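Yersinopine synthase (Yersinia pestis, PDB 6C4M) catalyses the NADPH-dependent reductive condensation of pyruvate with a histidine-derived aminobutanoate intermediate, the last step in making the metallophore yersinopine. Local coordinates at residues Trp397-Arg401 and Val402-Asp406; Gln436-Lys439 and Ala440-Arg444; Glu448-His451 and Pro452-Gly456. One frame throughout, in Å; residues are numbered along the deposited sequence.

Contact 1: residues Trp397-Arg401 and Val402-Asp406; sequences WHLPR and VPLED
Leu404 and Glu405 hydrogen-bond through their amides to the carbonyl O of Pro400 and Arg401, and these two bonds convert an extended chain into helix 401-419. Pro400 is the N-cap residue: its carbonyl O takes Leu404 N at 3.2 Å. One residue on, Arg401 O receives Glu405 N at 3.0 Å. The Val402-Pro403 peptide bond in this first turn is cis, yet both i to i+4 bonds form. Ahead of the cap, strand 397-398 pairs with strand 390-391 in a two-stranded antiparallel sheet.

Among the side chains, Leu399 and Leu404 reach across the cap and meet at about a right angle, with Leu399 CD1 4.0 Å from Leu404 CD1. Phe434 and helix 267-274 help bury Leu399. On another side of the turn Arg401 and Glu405 lie alongside each other and point the same way. With chi1 at 62°, Arg401 CG sits between its backbone N and carbonyl carbon, and the chain bends again at chi2 and chi3. Glu405 OE2 lies against Arg401 CB and, more loosely, CD, while Arg401 NE stays 4.3 Å from Glu405 OE2, beyond a salt bridge. The guanidinium turns instead to the cofactor, where NH2 forms a salt bridge with O2A of the bound NADP. Asp406, in the next turn, hydrogen-bonds through OD1 to His260, the inferred proton donor/acceptor, so this helix start serves both cofactor and active site. The closest approach between the side chains of Arg401 and Glu405 is Glu405 OE2 to Arg401 CB, at 3.3 Å.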
loop_
_atom_site.group_PDB
_atom_site.type_symbol
_atom_site.label_atom_id
_atom_site.label_comp_id
_atom_site.label_asym_id
_atom_site.label_seq_id
_atom_site.Cartn_x
_atom_site.Cartn_y
_atom_site.Cartn_z
ATOM N N TRP A 397 9.505 -0.151 -35.074
ATOM C CA TRP A 397 9.043 -0.072 -33.694
ATOM C C TRP A 397 7.834 -0.966 -33.456
ATOM O O TRP A 397 6.913 -1.025 -34.281
ATOM C CB TRP A 397 8.688 1.367 -33.338
ATOM C CG TRP A 397 9.870 2.246 -33.212
ATOM C CD1 TRP A 397 10.351 3.119 -34.146
ATOM C CD2 TRP A 397 10.735 2.350 -32.073
ATOM N NE1 TRP A 397 11.460 3.754 -33.656
ATOM C CE2 TRP A 397 11.722 3.301 -32.389
ATOM C CE3 TRP A 397 10.767 1.728 -30.814
ATOM C CZ2 TRP A 397 12.736 3.655 -31.492
ATOM C CZ3 TRP A 397 11.774 2.067 -29.937
ATOM C CH2 TRP A 397 12.745 3.038 -30.278
ATOM N N HIS A 398 7.847 -1.653 -32.310
ATOM C CA HIS A 398 6.761 -2.515 -31.849
ATOM C C HIS A 398 6.272 -2.080 -30.473
ATOM O O HIS A 398 7.014 -1.495 -29.680
ATOM C CB HIS A 398 7.194 -3.982 -31.696
ATOM C CG HIS A 398 7.398 -4.718 -32.980
ATOM N ND1 HIS A 398 6.592 -5.767 -33.367
ATOM C CD2 HIS A 398 8.341 -4.587 -33.940
ATOM C CE1 HIS A 398 7.015 -6.233 -34.528
ATOM N NE2 HIS A 398 8.077 -5.537 -34.897
ATOM N N LEU A 399 5.032 -2.436 -30.179
ATOM C CA LEU A 399 4.525 -2.497 -28.815
ATOM C C LEU A 399 4.798 -3.862 -28.206
ATOM O O LEU A 399 4.675 -4.880 -28.899
ATOM C CB LEU A 399 3.029 -2.249 -28.807
ATOM C CG LEU A 399 2.672 -0.817 -29.193
ATOM C CD1 LEU A 399 1.263 -0.781 -29.731
ATOM C CD2 LEU A 399 2.804 0.078 -27.979
ATOM N N PRO A 400 5.120 -3.937 -26.911
ATOM C CA PRO A 400 5.208 -5.248 -26.248
ATOM C C PRO A 400 3.826 -5.854 -26.064
ATOM O O PRO A 400 2.795 -5.193 -26.219
ATOM C CB PRO A 400 5.866 -4.937 -24.912
ATOM C CG PRO A 400 5.534 -3.503 -24.648
ATOM C CD PRO A 400 5.360 -2.823 -25.969
ATOM N N ARG A 401 3.805 -7.154 -25.735
ATOM C CA ARG A 401 2.532 -7.861 -25.725
ATOM C C ARG A 401 1.585 -7.283 -24.682
ATOM O O ARG A 401 0.362 -7.327 -24.852
ATOM C CB ARG A 401 2.755 -9.352 -25.486
ATOM C CG ARG A 401 3.400 -9.665 -24.143
ATOM C CD ARG A 401 2.923 -11.000 -23.572
ATOM N NE ARG A 401 3.897 -12.059 -23.809
ATOM C CZ ARG A 401 4.857 -12.404 -22.954
ATOM N NH1 ARG A 401 4.984 -11.775 -21.785
ATOM N NH2 ARG A 401 5.691 -13.392 -23.272
ATOM N N VAL A 402 2.117 -6.752 -23.591
ATOM C CA VAL A 402 1.361 -5.850 -22.732
ATOM C C VAL A 402 1.753 -4.425 -23.123
ATOM O O VAL A 402 2.925 -4.047 -22.945
ATOM C CB VAL A 402 1.616 -6.137 -21.238
ATOM C CG1 VAL A 402 0.880 -5.134 -20.392
ATOM C CG2 VAL A 402 1.145 -7.578 -20.904
ATOM N N PRO A 403 0.830 -3.606 -23.653
ATOM C CA PRO A 403 -0.636 -3.703 -23.781
ATOM C C PRO A 403 -1.212 -4.113 -25.150
ATOM O O PRO A 403 -2.435 -4.047 -25.323
ATOM C CB PRO A 403 -1.063 -2.274 -23.502
ATOM C CG PRO A 403 0.013 -1.460 -24.260
ATOM C CD PRO A 403 1.315 -2.283 -24.071
ATOM N N LEU A 404 -0.364 -4.490 -26.100
ATOM C CA LEU A 404 -0.851 -4.724 -27.470
ATOM C C LEU A 404 -1.995 -5.733 -27.492
ATOM O O LEU A 404 -3.040 -5.497 -28.124
ATOM C CB LEU A 404 0.296 -5.196 -28.363
ATOM C CG LEU A 404 -0.088 -5.468 -29.823
ATOM C CD1 LEU A 404 -0.588 -4.219 -30.486
ATOM C CD2 LEU A 404 1.106 -6.013 -30.558
ATOM N N GLU A 405 -1.816 -6.871 -26.811
ATOM C CA GLU A 405 -2.867 -7.897 -26.762
ATOM C C GLU A 405 -4.123 -7.363 -26.074
ATOM O O GLU A 405 -5.251 -7.614 -26.531
ATOM C CB GLU A 405 -2.341 -9.138 -26.034
ATOM C CG GLU A 405 -1.285 -9.977 -26.818
ATOM C CD GLU A 405 -0.664 -11.101 -25.962
ATOM O OE1 GLU A 405 -1.270 -11.483 -24.934
ATOM O OE2 GLU A 405 0.438 -11.581 -26.312
ATOM N N ASP A 406 -3.933 -6.565 -25.008
ATOM C CA ASP A 406 -5.045 -6.065 -24.200
ATOM C C ASP A 406 -5.830 -5.014 -24.958
ATOM O O ASP A 406 -7.061 -4.950 -24.863
ATOM C CB ASP A 406 -4.507 -5.498 -22.872
ATOM C CG ASP A 406 -3.573 -6.480 -22.163
ATOM O OD1 ASP A 406 -4.047 -7.428 -21.482
ATOM O OD2 ASP A 406 -2.348 -6.340 -22.346
#

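Contact 2: residues Gln436-Lys439 and Ala440-Arg444; sequences QALK and AFIDR
Ala437 O is gripped by two donors: Phe441 N, at 3.0 Å along the helix, and a water that donates a hydrogen bond to it at 3.0 Å. The same water accepts a bond from Arg444 NH2 at 2.8 Å, in the plane of the guanidinium, and so ties the arginine back to a carbonyl seven residues earlier. One face of that guanidinium lies over Phe441 CA. The backbone is a regular alpha helix; its shortest i to i+4 bond here is Ile442 N to Leu438 O, 2.9 Å.

The same i to i+4 spacing brings two aliphatic side chains together. Ile442 CG1 lies beside its backbone N (chi1 -69°), which brings CD1 back against Leu438; the two chains cross obliquely, with Leu438 CG 3.9 Å from Ile442 CD1. Ile442 CG1 also rests 3.4 Å from Leu438 O.

Within the fold this is plain packing on helix 425-445. Ala437 and Leu438 touch Phe274 at the end of helix 267-274, Arg444 makes a cation-pi contact with Tyr275, and Phe441 meets Trp397 of strand 397-398 edge-to-face.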
loop_
_atom_site.group_PDB
_atom_site.type_symbol
_atom_site.label_atom_id
_atom_site.label_comp_id
_atom_site.label_asym_id
_atom_site.label_seq_id
_atom_site.Cartn_x
_atom_site.Cartn_y
_atom_site.Cartn_z
ATOM N N GLN A 436 -4.444 8.081 -28.313
ATOM C CA GLN A 436 -3.786 9.389 -28.404
ATOM C C GLN A 436 -2.291 9.287 -28.125
ATOM O O GLN A 436 -1.481 9.890 -28.833
ATOM C CB GLN A 436 -4.439 10.369 -27.451
ATOM C CG GLN A 436 -3.804 11.762 -27.478
ATOM C CD GLN A 436 -4.641 12.744 -26.728
ATOM O OE1 GLN A 436 -4.665 12.732 -25.500
ATOM N NE2 GLN A 436 -5.398 13.559 -27.456
ATOM N N ALA A 437 -1.902 8.510 -27.117
ATOM C CA ALA A 437 -0.484 8.290 -26.833
ATOM C C ALA A 437 0.214 7.554 -27.971
ATOM O O ALA A 437 1.378 7.836 -28.293
ATOM C CB ALA A 437 -0.335 7.491 -25.539
ATOM N N LEU A 438 -0.449 6.549 -28.544
ATOM C CA LEU A 438 0.124 5.840 -29.680
ATOM C C LEU A 438 0.305 6.783 -30.864
ATOM O O LEU A 438 1.341 6.755 -31.537
ATOM C CB LEU A 438 -0.778 4.667 -30.068
ATOM C CG LEU A 438 -0.362 3.879 -31.310
ATOM C CD1 LEU A 438 1.045 3.306 -31.140
ATOM C CD2 LEU A 438 -1.376 2.768 -31.681
ATOM N N LYS A 439 -0.695 7.618 -31.145
ATOM C CA LYS A 439 -0.554 8.558 -32.259
ATOM C C LYS A 439 0.622 9.497 -32.021
ATOM O O LYS A 439 1.387 9.796 -32.944
ATOM C CB LYS A 439 -1.835 9.373 -32.456
ATOM C CG LYS A 439 -3.023 8.589 -33.060
ATOM C CD LYS A 439 -4.253 9.508 -33.310
ATOM C CE LYS A 439 -5.511 8.725 -33.767
ATOM N NZ LYS A 439 -6.760 9.570 -33.720
ATOM N N ALA A 440 0.791 9.959 -30.780
ATOM C CA ALA A 440 1.891 10.873 -30.483
ATOM C C ALA A 440 3.226 10.172 -30.662
ATOM O O ALA A 440 4.169 10.752 -31.214
ATOM C CB ALA A 440 1.762 11.441 -29.057
ATOM N N PHE A 441 3.307 8.902 -30.276
ATOM C CA PHE A 441 4.539 8.144 -30.478
ATOM C C PHE A 441 4.853 7.964 -31.967
ATOM O O PHE A 441 6.002 8.126 -32.395
ATOM C CB PHE A 441 4.435 6.780 -29.808
ATOM C CG PHE A 441 5.560 5.855 -30.167
ATOM C CD1 PHE A 441 6.819 6.028 -29.603
ATOM C CD2 PHE A 441 5.372 4.842 -31.091
ATOM C CE1 PHE A 441 7.867 5.181 -29.928
ATOM C CE2 PHE A 441 6.413 3.993 -31.434
ATOM C CZ PHE A 441 7.660 4.156 -30.855
ATOM N N ILE A 442 3.854 7.583 -32.766
ATOM C CA ILE A 442 4.097 7.369 -34.191
ATOM C C ILE A 442 4.623 8.649 -34.832
ATOM O O ILE A 442 5.455 8.607 -35.753
ATOM C CB ILE A 442 2.809 6.874 -34.888
ATOM C CG1 ILE A 442 2.482 5.455 -34.419
ATOM C CG2 ILE A 442 2.935 6.972 -36.452
ATOM C CD1 ILE A 442 1.102 4.995 -34.800
ATOM N N ASP A 443 4.151 9.806 -34.369
ATOM C CA ASP A 443 4.623 11.069 -34.936
ATOM C C ASP A 443 6.075 11.339 -34.550
ATOM O O ASP A 443 6.853 11.871 -35.353
ATOM C CB ASP A 443 3.728 12.225 -34.493
ATOM C CG ASP A 443 2.328 12.151 -35.084
ATOM O OD1 ASP A 443 2.134 11.400 -36.051
ATOM O OD2 ASP A 443 1.422 12.858 -34.586
ATOM N N ARG A 444 6.459 11.000 -33.319
ATOM C CA ARG A 444 7.841 11.195 -32.897
ATOM C C ARG A 444 8.799 10.360 -33.734
ATOM O O ARG A 444 9.863 10.839 -34.142
ATOM C CB ARG A 444 7.988 10.832 -31.426
ATOM C CG ARG A 444 7.329 11.804 -30.494
ATOM C CD ARG A 444 7.924 11.684 -29.098
ATOM N NE ARG A 444 7.520 10.465 -28.373
ATOM C CZ ARG A 444 6.310 10.278 -27.854
ATOM N NH1 ARG A 444 5.358 11.188 -28.036
ATOM N NH2 ARG A 444 6.035 9.176 -27.167
HETATM O O HOH W 1 3.376 8.902 -26.335
#

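Contact 3: residues Glu448-His451 and Pro452-Gly456; sequences EHCH and PSLLG
His451 and Ser453 are joined by two hydrogen bonds that converge on a single ring nitrogen. His451 ND1 is hydrogen-bonded to Ser453 OG at 2.8 Å, and it accepts Ser453 N at 3.1 Å. The bond from the backbone is fairly straight at the hydrogen, although the donor is tilted 33° from the imidazole plane. The imidazole thus accepts the amide of Ser453 at the start of the short 3-10 turn that begins at Pro452. The turn itself is marked by Leu454 N to His451 O, an i to i+3 bond of 2.9 Å, and by Leu455 N bonding to Pro452 O.

Torsions explain the double grip. His451 CG is anti to its backbone N (chi1 -170°), which carries the ring forward over the turn, while Ser453 places OG between its backbone N and carbonyl carbon (chi1 58°), beside the ring edge. Held there, the imidazole also receives Pro452 CD over one face in a CH-pi contact, 3.5 Å from CD to the ring centroid. The proline and imidazole cross at about a right angle. His398 meets the same imidazole with its own ring.

Beneath the turn the packing becomes apolar. Cys450 points toward Leu454 and Leu455, and the cysteine and Leu454 are buried against Ile442 and Phe441 of helix 425-445. The segment thus seats the loop between helices 425-445 and 459-471 on the first of them, with the side chain of Ser453 about 7 Å from the bound NADP. Leu454 CD2 makes the tightest side-chain contact with the cysteine, 3.8 Å from Cys450 SG.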
loop_
_atom_site.group_PDB
_atom_site.type_symbol
_atom_site.label_atom_id
_atom_site.label_comp_id
_atom_site.label_asym_id
_atom_site.label_seq_id
_atom_site.Cartn_x
_atom_site.Cartn_y
_atom_site.Cartn_z
ATOM N N GLU A 448 6.705 5.543 -41.121
ATOM C CA GLU A 448 7.506 4.640 -41.943
ATOM C C GLU A 448 8.437 3.776 -41.109
ATOM O O GLU A 448 8.939 2.759 -41.607
ATOM C CB GLU A 448 8.325 5.422 -42.980
ATOM C CG GLU A 448 9.416 6.323 -42.407
ATOM C CD GLU A 448 8.933 7.735 -42.017
ATOM O OE1 GLU A 448 7.734 7.939 -41.704
ATOM O OE2 GLU A 448 9.779 8.650 -42.018
ATOM N N HIS A 449 8.652 4.132 -39.850
ATOM C CA HIS A 449 9.514 3.384 -38.946
ATOM C C HIS A 449 8.730 2.558 -37.945
ATOM O O HIS A 449 9.313 2.057 -36.975
ATOM C CB HIS A 449 10.437 4.347 -38.210
ATOM C CG HIS A 449 11.354 5.094 -39.118
ATOM N ND1 HIS A 449 11.403 6.471 -39.156
ATOM C CD2 HIS A 449 12.253 4.657 -40.029
ATOM C CE1 HIS A 449 12.298 6.849 -40.049
ATOM N NE2 HIS A 449 12.827 5.769 -40.594
ATOM N N CYS A 450 7.426 2.419 -38.144
ATOM C CA CYS A 450 6.573 1.619 -37.275
ATOM C C CYS A 450 6.179 0.305 -37.931
ATOM O O CYS A 450 5.788 0.274 -39.104
ATOM C CB CYS A 450 5.309 2.390 -36.924
ATOM S SG CYS A 450 5.660 3.793 -35.884
ATOM N N HIS A 451 6.240 -0.766 -37.147
ATOM C CA HIS A 451 5.707 -2.036 -37.593
ATOM C C HIS A 451 4.216 -1.891 -37.894
ATOM O O HIS A 451 3.522 -1.138 -37.206
ATOM C CB HIS A 451 5.923 -3.109 -36.530
ATOM C CG HIS A 451 5.609 -4.496 -37.004
ATOM N ND1 HIS A 451 4.380 -5.084 -36.812
ATOM C CD2 HIS A 451 6.363 -5.404 -37.669
ATOM C CE1 HIS A 451 4.394 -6.306 -37.318
ATOM N NE2 HIS A 451 5.584 -6.522 -37.848
ATOM N N PRO A 452 3.691 -2.587 -38.917
ATOM C CA PRO A 452 2.261 -2.436 -39.257
ATOM C C PRO A 452 1.303 -2.736 -38.121
ATOM O O PRO A 452 0.173 -2.223 -38.134
ATOM C CB PRO A 452 2.070 -3.437 -40.412
ATOM C CG PRO A 452 3.402 -3.503 -41.057
ATOM C CD PRO A 452 4.412 -3.373 -39.934
ATOM N N SER A 453 1.698 -3.562 -37.150
ATOM C CA SER A 453 0.833 -3.804 -35.998
ATOM C C SER A 453 0.517 -2.517 -35.244
ATOM O O SER A 453 -0.536 -2.421 -34.605
ATOM C CB SER A 453 1.477 -4.821 -35.061
ATOM O OG SER A 453 2.757 -4.406 -34.616
ATOM N N LEU A 454 1.403 -1.516 -35.302
ATOM C CA LEU A 454 1.098 -0.225 -34.690
ATOM C C LEU A 454 0.059 0.581 -35.459
ATOM O O LEU A 454 -0.419 1.593 -34.928
ATOM C CB LEU A 454 2.361 0.638 -34.566
ATOM C CG LEU A 454 3.141 0.469 -33.280
ATOM C CD1 LEU A 454 3.496 -0.969 -33.030
ATOM C CD2 LEU A 454 4.406 1.314 -33.282
ATOM N N LEU A 455 -0.276 0.182 -36.696
ATOM C CA LEU A 455 -1.010 1.046 -37.610
ATOM C C LEU A 455 -2.393 0.526 -37.961
ATOM O O LEU A 455 -3.101 1.177 -38.741
ATOM C CB LEU A 455 -0.194 1.250 -38.908
ATOM C CG LEU A 455 1.257 1.707 -38.700
ATOM C CD1 LEU A 455 2.059 1.760 -39.981
ATOM C CD2 LEU A 455 1.222 3.070 -38.026
ATOM N N GLY A 456 -2.775 -0.647 -37.476
ATOM C CA GLY A 456 -4.081 -1.190 -37.787
ATOM C C GLY A 456 -4.232 -2.517 -37.095
ATOM O O GLY A 456 -3.275 -3.065 -36.535
#

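Along the chain the three contacts come in series: contact 1 at the start of helix 401-419, contact 2 near the end of the next helix, 425-445, and contact 3 in the loop that follows. They nevertheless cluster, with centres 11 to 14 Å apart on one side of the chain's centre. Strand 397-398 is the meeting place: Trp397 N and O probably hydrogen-bond to His449 O and His451 N of contact 3, respectively. Just beyond it, Leu399 N lies 3.6 Å from Leu454 CD1, and Leu455 CD2 packs 3.8 Å from Ile442 CD1 of contact 2. The arrangement links the helix start beside the NADP and His260 to the more peripheral helix and loop.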